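Long-range contacts in mirolysin (Tannerella forsythia, PDB 6R7V), which probably cleaves peptide bonds as a zinc-dependent metallopeptidase of the pappalysin family, here captured as a latent zymogen closed by a cysteine switch: residues Val50-Tyr55 / Gly141-Trp146; Asn57-Ile62 / Ile184-Phe189; Ser43-Pro48 / Glu299-Ala304; Glu76-Met81 / Gly97-Glu102. The protein carries 1 engineered substitution. One frame throughout, in Å; residues are numbered along the deposited sequence.

How the contacts relate
Strand 45-55 organises the set: contacts 1 and 3 use its later and earlier parts, contact 2 takes the loop that follows it, and contact 4 reaches its parallel neighbour, strand 101-105. Contacts 2 and 3 are mainly buried, whereas contacts 1 and 4 are only partly so. Their chemistry differs. Contact 1 rests on an aromatic ring packed against strand side chains, contact 2 on a tyrosine face joined to a water bridge, contact 3 on two direct amide-to-backbone bonds, and contact 4 on a phenylalanine core with waters beside it. Contacts 1 and 2 touch at Val53 and Gln60; contacts 3 and 4 meet through the pairing of Ile47 N with Glu102 O.

Contact 1: residues Val50-Tyr55 / Gly141-Trp146; sequences VVHVVY and GGNNAW
From Val54 facing Gly142 to Val50 facing Trp146, the loop 141-146 runs against the direction of strand 50-55, the end-to-end vectors being 177° apart. The CA atoms of Val54 and Gly142 are 6.2 Å apart, and those of Val50 and Trp146 7.6 Å, so the gap widens and side chains fill it. Alternate residues Val50, His52 and Val54 send their side chains to the loop.

Val50 CG2 sits over the indole face, 3.5 Å from the centroid of the six-membered ring of Trp146, a CH-pi contact. His52 comes to the same indole edge-on: its ring and the five-membered ring of Trp146 have centroids 5.1 Å apart and planes at 79°. The touching edge atom is His52 CE1, 3.8 Å from Trp146 CD1. CG of His52 lies anti to its carbonyl carbon, beside the backbone N; the ring's rotation is held by hydrogen bonds of ND1 with Thr119 OG1 and NE2 with Asn153 OD1. Trp146 N also bonds to Asn153 OD1, so one oxygen holds the His52 ring and the Trp146 backbone. The Asn143 amide crosses the imidazole with planes 75° apart. Farther on, Val54 CG1 lies 3.6 Å from Gly141 O.

Val51 and Val53 instead rest on Ile67 of helix 64-77. A loop on one face and a helix on the other fit an inner strand of the mixed sheet of a metzincin.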
loop_
_atom_site.group_PDB
_atom_site.type_symbol
_atom_site.label_atom_id
_atom_site.label_comp_id
_atom_site.label_asym_id
_atom_site.label_seq_id
_atom_site.Cartn_x
_atom_site.Cartn_y
_atom_site.Cartn_z
ATOM N N VAL A 50 -12.107 5.824 -2.226
ATOM C CA VAL A 50 -13.345 5.418 -1.587
ATOM C C VAL A 50 -12.987 4.394 -0.523
ATOM O O VAL A 50 -12.221 3.446 -0.773
ATOM C CB VAL A 50 -14.426 4.916 -2.572
ATOM C CG1 VAL A 50 -13.932 3.748 -3.442
ATOM C CG2 VAL A 50 -15.725 4.563 -1.844
ATOM N N VAL A 51 -13.471 4.642 0.689
ATOM C CA VAL A 51 -13.270 3.703 1.811
ATOM C C VAL A 51 -14.555 2.946 2.049
ATOM O O VAL A 51 -15.609 3.563 2.325
ATOM C CB VAL A 51 -12.816 4.455 3.076
ATOM C CG1 VAL A 51 -12.610 3.474 4.241
ATOM C CG2 VAL A 51 -11.521 5.208 2.785
ATOM N N HIS A 52 -14.476 1.612 1.954
ATOM C CA HIS A 52 -15.617 0.735 2.182
ATOM C C HIS A 52 -15.520 0.127 3.549
ATOM O O HIS A 52 -14.709 -0.788 3.722
ATOM C CB HIS A 52 -15.708 -0.393 1.145
ATOM C CG HIS A 52 -15.681 0.056 -0.276
ATOM N ND1 HIS A 52 -16.765 0.684 -0.847
ATOM C CD2 HIS A 52 -14.710 -0.087 -1.216
ATOM C CE1 HIS A 52 -16.424 0.936 -2.106
ATOM N NE2 HIS A 52 -15.199 0.465 -2.379
ATOM N N VAL A 53 -16.336 0.603 4.512
ATOM C CA VAL A 53 -16.355 -0.007 5.851
ATOM C C VAL A 53 -17.359 -1.144 5.806
ATOM O O VAL A 53 -18.542 -0.915 5.503
ATOM C CB VAL A 53 -16.689 1.012 6.961
ATOM C CG1 VAL A 53 -16.655 0.355 8.344
ATOM C CG2 VAL A 53 -15.744 2.212 6.911
ATOM N N VAL A 54 -16.880 -2.381 6.061
ATOM C CA VAL A 54 -17.733 -3.566 6.040
ATOM C C VAL A 54 -17.729 -4.081 7.465
ATOM O O VAL A 54 -16.670 -4.433 7.985
ATOM C CB VAL A 54 -17.213 -4.594 4.997
ATOM C CG1 VAL A 54 -18.117 -5.820 4.963
ATOM C CG2 VAL A 54 -17.086 -3.962 3.592
ATOM N N TYR A 55 -18.886 -4.063 8.129
ATOM C CA TYR A 55 -18.908 -4.308 9.558
ATOM C C TYR A 55 -19.945 -5.298 9.979
ATOM O O TYR A 55 -21.087 -5.264 9.507
ATOM C CB TYR A 55 -19.106 -2.955 10.308
ATOM C CG TYR A 55 -20.425 -2.256 10.050
ATOM C CD1 TYR A 55 -20.595 -1.430 8.939
ATOM C CD2 TYR A 55 -21.493 -2.406 10.924
ATOM C CE1 TYR A 55 -21.822 -0.833 8.663
ATOM C CE2 TYR A 55 -22.720 -1.809 10.664
ATOM C CZ TYR A 55 -22.872 -1.006 9.540
ATOM O OH TYR A 55 -24.076 -0.392 9.302
ATOM N N GLY A 141 -20.878 -11.024 0.927
ATOM C CA GLY A 141 -20.917 -10.371 2.234
ATOM C C GLY A 141 -20.079 -9.109 2.369
ATOM O O GLY A 141 -20.010 -8.528 3.451
ATOM N N GLY A 142 -19.454 -8.671 1.282
ATOM C CA GLY A 142 -18.639 -7.468 1.303
ATOM C C GLY A 142 -19.281 -6.333 0.532
ATOM O O GLY A 142 -20.499 -6.103 0.620
ATOM N N ASN A 143 -18.467 -5.603 -0.247
ATOM C CA ASN A 143 -19.023 -4.499 -1.040
ATOM C C ASN A 143 -18.248 -4.362 -2.349
ATOM O O ASN A 143 -17.010 -4.275 -2.329
ATOM C CB ASN A 143 -19.027 -3.167 -0.252
ATOM C CG ASN A 143 -19.841 -2.080 -0.918
ATOM O OD1 ASN A 143 -19.421 -0.919 -1.030
ATOM N ND2 ASN A 143 -20.997 -2.417 -1.429
ATOM N N ASN A 144 -18.955 -4.402 -3.488
ATOM C CA ASN A 144 -18.294 -4.282 -4.793
ATOM C C ASN A 144 -17.450 -3.020 -4.902
ATOM O O ASN A 144 -17.817 -1.963 -4.380
ATOM C CB ASN A 144 -19.317 -4.238 -5.923
ATOM C CG ASN A 144 -20.058 -5.519 -6.187
ATOM O OD1 ASN A 144 -19.787 -6.579 -5.615
ATOM N ND2 ASN A 144 -21.026 -5.457 -7.103
ATOM N N ALA A 145 -16.333 -3.121 -5.616
ATOM C CA ALA A 145 -15.494 -1.970 -5.861
ATOM C C ALA A 145 -16.204 -0.937 -6.725
ATOM O O ALA A 145 -17.083 -1.273 -7.533
ATOM C CB ALA A 145 -14.232 -2.435 -6.580
ATOM N N TRP A 146 -15.807 0.321 -6.550
ATOM C CA TRP A 146 -16.155 1.416 -7.427
ATOM C C TRP A 146 -15.129 1.430 -8.531
ATOM O O TRP A 146 -13.924 1.321 -8.230
ATOM C CB TRP A 146 -16.091 2.744 -6.681
ATOM C CG TRP A 146 -17.196 2.990 -5.695
ATOM C CD1 TRP A 146 -18.139 2.105 -5.230
ATOM C CD2 TRP A 146 -17.469 4.236 -5.060
ATOM N NE1 TRP A 146 -19.041 2.768 -4.413
ATOM C CE2 TRP A 146 -18.606 4.056 -4.237
ATOM C CE3 TRP A 146 -16.935 5.529 -5.192
ATOM C CZ2 TRP A 146 -19.172 5.108 -3.515
ATOM C CZ3 TRP A 146 -17.433 6.537 -4.400
ATOM C CH2 TRP A 146 -18.561 6.335 -3.602
#

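Contact 2: residues Asn57-Ile62 / Ile184-Phe189; sequences NSAQNI and IHYKHF
Water 1 joins Gln60 to Tyr186: it accepts from Gln60 NE2 at 3.0 Å, and its bond with Tyr186 OH is 2.7 Å, so the two side chains are linked at their polar ends. This bridge lies where the sheet hands over to helix 64-77: residues 57-62 form the turn after strand 45-55, the first connection of a beta-alpha-beta crossover that returns in parallel strand 101-105. An Asx motif shapes the turn, Asn57 OD1 accepting from Gln60 N at 3.1 Å with an N-H...O angle of 147°.

The Tyr186 ring is packed from both sides. Gln60 CG stands over its centre, 3.6 Å from the centroid, while Lys187 CG lies against the opposite face nearer the rim. Ala59 O approaches obliquely, 3.4 Å from Tyr186 CD2. Gln60 is further fixed by its OE1, which accepts from Asn56 N.

Ile62 supplies the buried, apolar end, sharing Ile67 of helix 64-77 with Phe189. Its CG1 is set between the backbone N and the carbonyl carbon (chi1 63°), and its side chain crosses that of Phe189 at about a right angle; chi2, near anti (163°), then carries CD1 outward, leaving Ile62 CD1 3.6 Å from Phe189 CD1.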
loop_
_atom_site.group_PDB
_atom_site.type_symbol
_atom_site.label_atom_id
_atom_site.label_comp_id
_atom_site.label_asym_id
_atom_site.label_seq_id
_atom_site.Cartn_x
_atom_site.Cartn_y
_atom_site.Cartn_z
ATOM N N ASN A 57 -20.269 -5.670 13.506
ATOM C CA ASN A 57 -20.582 -5.164 14.842
ATOM C C ASN A 57 -20.143 -3.689 14.962
ATOM O O ASN A 57 -19.544 -3.136 14.040
ATOM C CB ASN A 57 -19.939 -6.067 15.929
ATOM C CG ASN A 57 -18.439 -6.165 15.851
ATOM O OD1 ASN A 57 -17.737 -5.179 15.595
ATOM N ND2 ASN A 57 -17.918 -7.371 16.046
ATOM N N SER A 58 -20.431 -3.048 16.096
ATOM C CA SER A 58 -20.151 -1.628 16.327
ATOM C C SER A 58 -18.671 -1.335 16.334
ATOM O O SER A 58 -18.289 -0.313 15.771
ATOM C CB SER A 58 -20.766 -1.156 17.643
ATOM O OG SER A 58 -20.402 -2.037 18.693
ATOM N N ALA A 59 -17.827 -2.229 16.925
ATOM C CA ALA A 59 -16.371 -1.981 16.934
ATOM C C ALA A 59 -15.822 -1.851 15.508
ATOM O O ALA A 59 -14.887 -1.063 15.246
ATOM C CB ALA A 59 -15.656 -3.132 17.628
ATOM N N GLN A 60 -16.382 -2.640 14.575
ATOM C CA GLN A 60 -15.914 -2.646 13.195
ATOM C C GLN A 60 -16.434 -1.455 12.384
ATOM O O GLN A 60 -15.886 -1.112 11.323
ATOM C CB GLN A 60 -16.326 -3.955 12.521
ATOM C CG GLN A 60 -15.543 -5.130 13.069
ATOM C CD GLN A 60 -16.129 -6.460 12.719
ATOM O OE1 GLN A 60 -16.917 -6.591 11.778
ATOM N NE2 GLN A 60 -15.721 -7.501 13.434
ATOM N N ASN A 61 -17.474 -0.801 12.891
ATOM C CA ASN A 61 -18.066 0.360 12.225
ATOM C C ASN A 61 -17.326 1.610 12.671
ATOM O O ASN A 61 -17.839 2.416 13.433
ATOM C CB ASN A 61 -19.542 0.418 12.597
ATOM C CG ASN A 61 -20.373 1.284 11.711
ATOM O OD1 ASN A 61 -19.928 1.790 10.673
ATOM N ND2 ASN A 61 -21.629 1.475 12.123
ATOM N N ILE A 62 -16.097 1.776 12.178
ATOM C CA ILE A 62 -15.200 2.843 12.623
ATOM C C ILE A 62 -15.673 4.234 12.186
ATOM O O ILE A 62 -16.329 4.382 11.165
ATOM C CB ILE A 62 -13.734 2.567 12.197
ATOM C CG1 ILE A 62 -13.594 2.544 10.657
ATOM C CG2 ILE A 62 -13.253 1.247 12.839
ATOM C CD1 ILE A 62 -12.114 2.707 10.187
ATOM N N ILE A 184 -7.655 -3.307 4.699
ATOM C CA ILE A 184 -6.990 -3.062 5.965
ATOM C C ILE A 184 -7.830 -3.563 7.128
ATOM O O ILE A 184 -9.041 -3.325 7.160
ATOM C CB ILE A 184 -6.669 -1.543 6.148
ATOM C CG1 ILE A 184 -5.959 -0.876 4.921
ATOM C CG2 ILE A 184 -5.802 -1.311 7.444
ATOM C CD1 ILE A 184 -4.498 -1.479 4.662
ATOM N N HIS A 185 -7.180 -4.143 8.144
ATOM C CA HIS A 185 -7.897 -4.576 9.352
ATOM C C HIS A 185 -8.417 -3.343 10.052
ATOM O O HIS A 185 -7.666 -2.385 10.249
ATOM C CB HIS A 185 -6.906 -5.320 10.251
ATOM C CG HIS A 185 -7.537 -6.106 11.352
ATOM N ND1 HIS A 185 -8.341 -5.510 12.299
ATOM C CD2 HIS A 185 -7.515 -7.440 11.569
ATOM C CE1 HIS A 185 -8.757 -6.493 13.088
ATOM N NE2 HIS A 185 -8.311 -7.675 12.678
ATOM N N TYR A 186 -9.675 -3.364 10.474
ATOM C CA TYR A 186 -10.316 -2.210 11.122
ATOM C C TYR A 186 -9.579 -1.737 12.367
ATOM O O TYR A 186 -9.681 -0.556 12.701
ATOM C CB TYR A 186 -11.786 -2.527 11.446
ATOM C CG TYR A 186 -12.004 -3.387 12.673
ATOM C CD1 TYR A 186 -11.886 -4.777 12.613
ATOM C CD2 TYR A 186 -12.323 -2.813 13.902
ATOM C CE1 TYR A 186 -12.048 -5.570 13.750
ATOM C CE2 TYR A 186 -12.480 -3.595 15.043
ATOM C CZ TYR A 186 -12.358 -4.973 14.959
ATOM O OH TYR A 186 -12.562 -5.750 16.074
ATOM N N LYS A 187 -8.895 -2.644 13.086
ATOM C CA LYS A 187 -8.223 -2.218 14.305
ATOM C C LYS A 187 -6.969 -1.421 14.008
ATOM O O LYS A 187 -6.351 -0.913 14.951
ATOM C CB LYS A 187 -7.835 -3.445 15.148
ATOM C CG LYS A 187 -8.974 -4.134 15.845
ATOM C CD LYS A 187 -8.448 -5.398 16.508
ATOM C CE LYS A 187 -9.534 -6.117 17.256
ATOM N NZ LYS A 187 -9.049 -7.426 17.771
ATOM N N HIS A 188 -6.530 -1.351 12.739
ATOM C CA HIS A 188 -5.258 -0.707 12.435
ATOM C C HIS A 188 -5.420 0.276 11.281
ATOM O O HIS A 188 -4.539 0.401 10.428
ATOM C CB HIS A 188 -4.209 -1.798 12.145
ATOM C CG HIS A 188 -4.094 -2.767 13.294
ATOM N ND1 HIS A 188 -3.623 -2.356 14.522
ATOM C CD2 HIS A 188 -4.443 -4.075 13.385
ATOM C CE1 HIS A 188 -3.686 -3.415 15.323
ATOM N NE2 HIS A 188 -4.171 -4.473 14.687
ATOM N N PHE A 189 -6.567 0.960 11.263
ATOM C CA PHE A 189 -6.913 1.952 10.265
ATOM C C PHE A 189 -6.989 3.290 10.930
ATOM O O PHE A 189 -7.648 3.431 11.973
ATOM C CB PHE A 189 -8.248 1.599 9.567
ATOM C CG PHE A 189 -8.455 2.276 8.241
ATOM C CD1 PHE A 189 -9.272 3.396 8.131
ATOM C CD2 PHE A 189 -7.765 1.847 7.110
ATOM C CE1 PHE A 189 -9.453 4.023 6.893
ATOM C CE2 PHE A 189 -7.931 2.490 5.887
ATOM C CZ PHE A 189 -8.810 3.540 5.774
HETATM O O HOH W 1 -13.622 -8.168 15.520
#

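Contact 3: residues Ser43-Pro48 / Glu299-Ala304; sequences STILIP and EMQIYA
Gln301 reaches Leu46 through a bent side chain: CG stands anti to its own carbonyl carbon, beside the backbone N, chi2 of -53° folds CD back toward the strand, and the turn about CG-CD (chi3 -68°) presents OE1 and NE2 to Leu46. Met300 differs, with CG anti to the backbone N, and leads toward Ile47 and Pro48.

The result is a two-point docking of a side-chain amide on a beta-strand edge, in which Gln301 uses the N-H and C=O of one residue much as a neighbouring strand would. Leu46 N donates to Gln301 OE1 at 2.9 Å with an N-H...O angle of 155°. Gln301 NE2 returns a bond of 2.7 Å to Leu46 O, its donor standing above the carbonyl plane. Two bonds to one amide fix its rotation. The backbone of Ile45 and Ile47 pairs meanwhile with strand 101-105, so the sheet and the C-terminal region share the first part of strand 45-55 between alternate residues.

Apolar groups frame the polar pair. Ile45 CG2 lies 3.5 Å from Gln301 NE2, and Phe290 packs on Ile45, Ile47 and Gln301 alike. Met300 SD rests 3.8 Å from Ile47 CD1, and Met300 CG is 3.7 Å from Pro48 CD where the two side chains run antiparallel past one another. Ala304, which begins helix 304-307, places CB 3.5 Å from Leu46 O. Next to it, the proline ring brings Pro48 CG to 3.7 Å from Ala304 CA.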
loop_
_atom_site.group_PDB
_atom_site.type_symbol
_atom_site.label_atom_id
_atom_site.label_comp_id
_atom_site.label_asym_id
_atom_site.label_seq_id
_atom_site.Cartn_x
_atom_site.Cartn_y
_atom_site.Cartn_z
ATOM N N SER A 43 4.195 16.371 -12.493
ATOM C CA SER A 43 3.341 17.076 -11.553
ATOM C C SER A 43 2.711 16.164 -10.515
ATOM O O SER A 43 2.884 14.948 -10.522
ATOM C CB SER A 43 2.257 17.856 -12.275
ATOM O OG SER A 43 1.508 16.989 -13.105
ATOM N N THR A 44 1.981 16.773 -9.577
ATOM C CA THR A 44 1.341 16.056 -8.502
ATOM C C THR A 44 0.336 15.057 -9.047
ATOM O O THR A 44 -0.446 15.379 -9.957
ATOM C CB THR A 44 0.660 17.020 -7.527
ATOM O OG1 THR A 44 1.612 17.965 -7.041
ATOM C CG2 THR A 44 0.086 16.288 -6.329
ATOM N N ILE A 45 0.401 13.814 -8.536
ATOM C CA ILE A 45 -0.514 12.745 -8.903
ATOM C C ILE A 45 -1.603 12.742 -7.850
ATOM O O ILE A 45 -1.287 12.726 -6.659
ATOM C CB ILE A 45 0.255 11.403 -8.972
ATOM C CG1 ILE A 45 1.231 11.416 -10.156
ATOM C CG2 ILE A 45 -0.723 10.222 -9.034
ATOM C CD1 ILE A 45 2.270 10.285 -10.109
ATOM N N LEU A 46 -2.871 12.812 -8.276
ATOM C CA LEU A 46 -3.995 12.822 -7.344
ATOM C C LEU A 46 -4.751 11.502 -7.438
ATOM O O LEU A 46 -5.137 11.079 -8.526
ATOM C CB LEU A 46 -4.924 14.010 -7.679
ATOM C CG LEU A 46 -6.235 14.114 -6.891
ATOM C CD1 LEU A 46 -5.992 14.197 -5.392
ATOM C CD2 LEU A 46 -7.017 15.350 -7.359
ATOM N N ILE A 47 -5.018 10.912 -6.281
ATOM C CA ILE A 47 -5.720 9.646 -6.191
ATOM C C ILE A 47 -7.062 9.832 -5.506
ATOM O O ILE A 47 -7.075 10.029 -4.291
ATOM C CB ILE A 47 -4.883 8.622 -5.376
ATOM C CG1 ILE A 47 -3.436 8.451 -5.886
ATOM C CG2 ILE A 47 -5.616 7.249 -5.280
ATOM C CD1 ILE A 47 -3.263 7.892 -7.146
ATOM N N PRO A 48 -8.199 9.700 -6.230
ATOM C CA PRO A 48 -9.527 9.683 -5.567
ATOM C C PRO A 48 -9.687 8.393 -4.798
ATOM O O PRO A 48 -9.365 7.322 -5.318
ATOM C CB PRO A 48 -10.520 9.711 -6.757
ATOM C CG PRO A 48 -9.694 10.144 -7.968
ATOM C CD PRO A 48 -8.330 9.522 -7.691
ATOM N N GLU A 299 -5.268 6.497 -16.360
ATOM C CA GLU A 299 -6.672 6.928 -16.472
ATOM C C GLU A 299 -7.167 7.564 -15.176
ATOM O O GLU A 299 -8.013 8.462 -15.208
ATOM C CB GLU A 299 -7.595 5.765 -16.854
ATOM C CG GLU A 299 -8.766 6.179 -17.725
ATOM C CD GLU A 299 -10.138 5.961 -17.123
ATOM O OE1 GLU A 299 -10.797 4.962 -17.491
ATOM O OE2 GLU A 299 -10.558 6.793 -16.287
ATOM N N MET A 300 -6.620 7.123 -14.029
ATOM C CA MET A 300 -7.030 7.666 -12.763
ATOM C C MET A 300 -6.746 9.167 -12.724
ATOM O O MET A 300 -7.430 9.902 -12.018
ATOM C CB MET A 300 -6.301 6.941 -11.634
ATOM C CG MET A 300 -6.756 7.372 -10.286
ATOM S SD MET A 300 -6.070 6.297 -9.055
ATOM C CE MET A 300 -7.231 4.897 -9.158
ATOM N N GLN A 301 -5.755 9.631 -13.494
ATOM C CA GLN A 301 -5.442 11.054 -13.474
ATOM C C GLN A 301 -6.364 11.897 -14.337
ATOM O O GLN A 301 -6.443 13.101 -14.106
ATOM C CB GLN A 301 -3.987 11.286 -13.888
ATOM C CG GLN A 301 -3.014 10.611 -12.917
ATOM C CD GLN A 301 -3.293 11.010 -11.492
ATOM O OE1 GLN A 301 -3.092 12.178 -11.106
ATOM N NE2 GLN A 301 -3.812 10.059 -10.703
ATOM N N ILE A 302 -7.040 11.297 -15.327
ATOM C CA ILE A 302 -7.872 12.057 -16.273
ATOM C C ILE A 302 -9.072 12.706 -15.552
ATOM O O ILE A 302 -9.340 13.894 -15.745
ATOM C CB ILE A 302 -8.320 11.184 -17.479
ATOM C CG1 ILE A 302 -7.102 10.579 -18.257
ATOM C CG2 ILE A 302 -9.231 11.985 -18.459
ATOM C CD1 ILE A 302 -6.062 11.541 -18.858
ATOM N N TYR A 303 -9.725 11.960 -14.678
ATOM C CA TYR A 303 -10.892 12.508 -14.013
ATOM C C TYR A 303 -10.682 12.702 -12.507
ATOM O O TYR A 303 -11.661 12.957 -11.813
ATOM C CB TYR A 303 -12.111 11.595 -14.283
ATOM C CG TYR A 303 -12.282 11.275 -15.750
ATOM C CD1 TYR A 303 -12.765 12.230 -16.641
ATOM C CD2 TYR A 303 -11.881 10.044 -16.266
ATOM C CE1 TYR A 303 -12.876 11.960 -18.004
ATOM C CE2 TYR A 303 -12.002 9.755 -17.628
ATOM C CZ TYR A 303 -12.498 10.717 -18.494
ATOM O OH TYR A 303 -12.577 10.461 -19.847
ATOM N N ALA A 304 -9.418 12.671 -11.993
ATOM C CA ALA A 304 -9.222 12.801 -10.545
ATOM C C ALA A 304 -9.775 14.092 -9.954
ATOM O O ALA A 304 -10.396 14.040 -8.893
ATOM C CB ALA A 304 -7.755 12.669 -10.175
#

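Contact 4: residues Glu76-Met81 / Gly97-Glu102; sequences EDFRRM and GNANIE
Phe78 and Ala99 form the dense part of this contact, whereas Arg79 and Arg80 carry its looser, watery side. Ala99 CB is pressed to 3.2 Å from Phe78 O and meets Phe78 CD2. Phe103, Phe278 and Val209 also meet the phenyl ring, tying it into the core next to helix 203-212, which bears zinc ligands. The carbonyl of Ile101 is buried under carbon: Phe78 CB is 3.5 Å from Ile101 O, and Arg79 CG is 3.6 Å from that atom. No polar partner for it exists in the model.

These residues lie at the second turn of a beta-alpha-beta crossover, where helix 64-77 ends before the chain goes on to strand 101-105. Glu76 O accepts from Arg79 N and, in a six-to-one bond, from Met81 N, the two donors coming from opposite faces of its plane. Arg80, with phi of 45°, makes the left-handed step that closes this helix end.

Inside, water 2 bridges the two backbones, donating to Asp77 O at 2.8 Å and Gly97 O at 2.9 Å and accepting from Ala99 N at 3.0 Å. Outward, Arg79 NH1 and Glu102 OE2 stay 4.2 Å apart, beyond a salt bridge; water 3 lies between them, accepting from Arg79 NH1 at 2.8 Å. Water 4 sits between Arg80 NH1 and Gly97 O. Arg79 NE is spent on Asn75 O, and Arg80 NH2 on Thr88 OG1.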
loop_
_atom_site.group_PDB
_atom_site.type_symbol
_atom_site.label_atom_id
_atom_site.label_comp_id
_atom_site.label_asym_id
_atom_site.label_seq_id
_atom_site.Cartn_x
_atom_site.Cartn_y
_atom_site.Cartn_z
ATOM N N GLU A 76 0.603 12.658 4.400
ATOM C CA GLU A 76 1.882 12.961 5.029
ATOM C C GLU A 76 2.975 12.069 4.493
ATOM O O GLU A 76 4.020 12.556 4.017
ATOM C CB GLU A 76 1.810 12.739 6.551
ATOM C CG GLU A 76 0.956 13.771 7.269
ATOM C CD GLU A 76 0.856 13.556 8.773
ATOM O OE1 GLU A 76 1.558 12.678 9.325
ATOM O OE2 GLU A 76 0.043 14.267 9.400
ATOM N N ASP A 77 2.740 10.735 4.514
ATOM C CA ASP A 77 3.824 9.816 4.152
ATOM C C ASP A 77 4.213 9.886 2.692
ATOM O O ASP A 77 5.407 9.700 2.392
ATOM C CB ASP A 77 3.406 8.396 4.533
ATOM C CG ASP A 77 3.236 8.191 6.047
ATOM O OD1 ASP A 77 3.645 9.095 6.825
ATOM O OD2 ASP A 77 2.744 7.117 6.451
ATOM N N PHE A 78 3.255 10.124 1.797
ATOM C CA PHE A 78 3.532 10.206 0.356
ATOM C C PHE A 78 3.961 11.604 -0.103
ATOM O O PHE A 78 4.149 11.829 -1.309
ATOM C CB PHE A 78 2.299 9.727 -0.425
ATOM C CG PHE A 78 2.148 8.227 -0.432
ATOM C CD1 PHE A 78 1.538 7.563 0.634
ATOM C CD2 PHE A 78 2.671 7.464 -1.473
ATOM C CE1 PHE A 78 1.483 6.162 0.664
ATOM C CE2 PHE A 78 2.568 6.052 -1.455
ATOM C CZ PHE A 78 1.958 5.421 -0.396
ATOM N N ARG A 79 4.162 12.536 0.844
ATOM C CA ARG A 79 4.648 13.874 0.467
ATOM C C ARG A 79 5.808 14.273 1.392
ATOM O O ARG A 79 6.172 15.462 1.445
ATOM C CB ARG A 79 3.507 14.886 0.538
ATOM C CG ARG A 79 2.418 14.635 -0.512
ATOM C CD ARG A 79 1.382 15.749 -0.512
ATOM N NE ARG A 79 0.712 15.920 0.774
ATOM C CZ ARG A 79 -0.112 16.929 1.036
ATOM N NH1 ARG A 79 -0.347 17.858 0.121
ATOM N NH2 ARG A 79 -0.677 17.040 2.230
ATOM N N ARG A 80 6.398 13.294 2.107
ATOM C CA ARG A 80 7.429 13.543 3.124
ATOM C C ARG A 80 7.039 14.739 4.045
ATOM O O ARG A 80 7.855 15.622 4.362
ATOM C CB ARG A 80 8.826 13.713 2.514
ATOM C CG ARG A 80 9.902 13.512 3.599
ATOM C CD ARG A 80 11.228 12.923 3.134
ATOM N NE ARG A 80 12.132 12.715 4.269
ATOM C CZ ARG A 80 12.100 11.679 5.121
ATOM N NH1 ARG A 80 11.181 10.719 4.993
ATOM N NH2 ARG A 80 12.961 11.618 6.134
ATOM N N MET A 81 5.786 14.716 4.510
ATOM C CA MET A 81 5.268 15.686 5.451
ATOM C C MET A 81 4.953 15.027 6.781
ATOM O O MET A 81 4.367 15.683 7.652
ATOM C CB MET A 81 4.058 16.394 4.874
ATOM C CG MET A 81 4.442 17.312 3.729
ATOM S SD MET A 81 2.998 18.023 2.946
ATOM C CE MET A 81 2.495 19.119 4.192
ATOM N N GLY A 97 12.544 9.914 -0.156
ATOM C CA GLY A 97 11.768 10.411 -1.269
ATOM C C GLY A 97 10.473 11.077 -0.865
ATOM O O GLY A 97 9.837 10.757 0.156
ATOM N N ASN A 98 10.068 12.007 -1.712
ATOM C CA ASN A 98 8.823 12.759 -1.643
ATOM C C ASN A 98 8.038 12.286 -2.851
ATOM O O ASN A 98 8.400 12.655 -3.961
ATOM C CB ASN A 98 9.155 14.246 -1.723
ATOM C CG ASN A 98 7.956 15.141 -1.773
ATOM O OD1 ASN A 98 6.818 14.700 -1.990
ATOM N ND2 ASN A 98 8.220 16.432 -1.577
ATOM N N ALA A 99 7.018 11.435 -2.653
ATOM C CA ALA A 99 6.340 10.841 -3.803
ATOM C C ALA A 99 5.528 11.825 -4.575
ATOM O O ALA A 99 5.192 11.547 -5.719
ATOM C CB ALA A 99 5.439 9.692 -3.357
ATOM N N ASN A 100 5.142 12.960 -3.964
ATOM C CA ASN A 100 4.328 13.961 -4.649
ATOM C C ASN A 100 3.050 13.305 -5.208
ATOM O O ASN A 100 2.621 13.522 -6.358
ATOM C CB ASN A 100 5.144 14.703 -5.710
ATOM C CG ASN A 100 4.425 15.867 -6.359
ATOM O OD1 ASN A 100 3.513 16.463 -5.776
ATOM N ND2 ASN A 100 4.809 16.181 -7.584
ATOM N N ILE A 101 2.440 12.465 -4.354
ATOM C CA ILE A 101 1.164 11.815 -4.597
ATOM C C ILE A 101 0.234 12.272 -3.480
ATOM O O ILE A 101 0.586 12.157 -2.300
ATOM C CB ILE A 101 1.331 10.269 -4.625
ATOM C CG1 ILE A 101 2.238 9.835 -5.776
ATOM C CG2 ILE A 101 -0.042 9.587 -4.749
ATOM C CD1 ILE A 101 2.603 8.305 -5.789
ATOM N N GLU A 102 -0.955 12.753 -3.862
ATOM C CA GLU A 102 -2.031 13.185 -2.963
ATOM C C GLU A 102 -3.196 12.234 -2.996
ATOM O O GLU A 102 -3.505 11.697 -4.058
ATOM C CB GLU A 102 -2.605 14.544 -3.427
ATOM C CG GLU A 102 -1.812 15.779 -3.148
ATOM C CD GLU A 102 -2.406 17.007 -3.820
ATOM O OE1 GLU A 102 -3.503 16.937 -4.419
ATOM O OE2 GLU A 102 -1.711 18.031 -3.814
HETATM O O HOH W 2 7.002 10.429 0.152
HETATM O O HOH W 3 0.394 18.060 -2.574
HETATM O O HOH W 4 9.762 9.590 2.720
#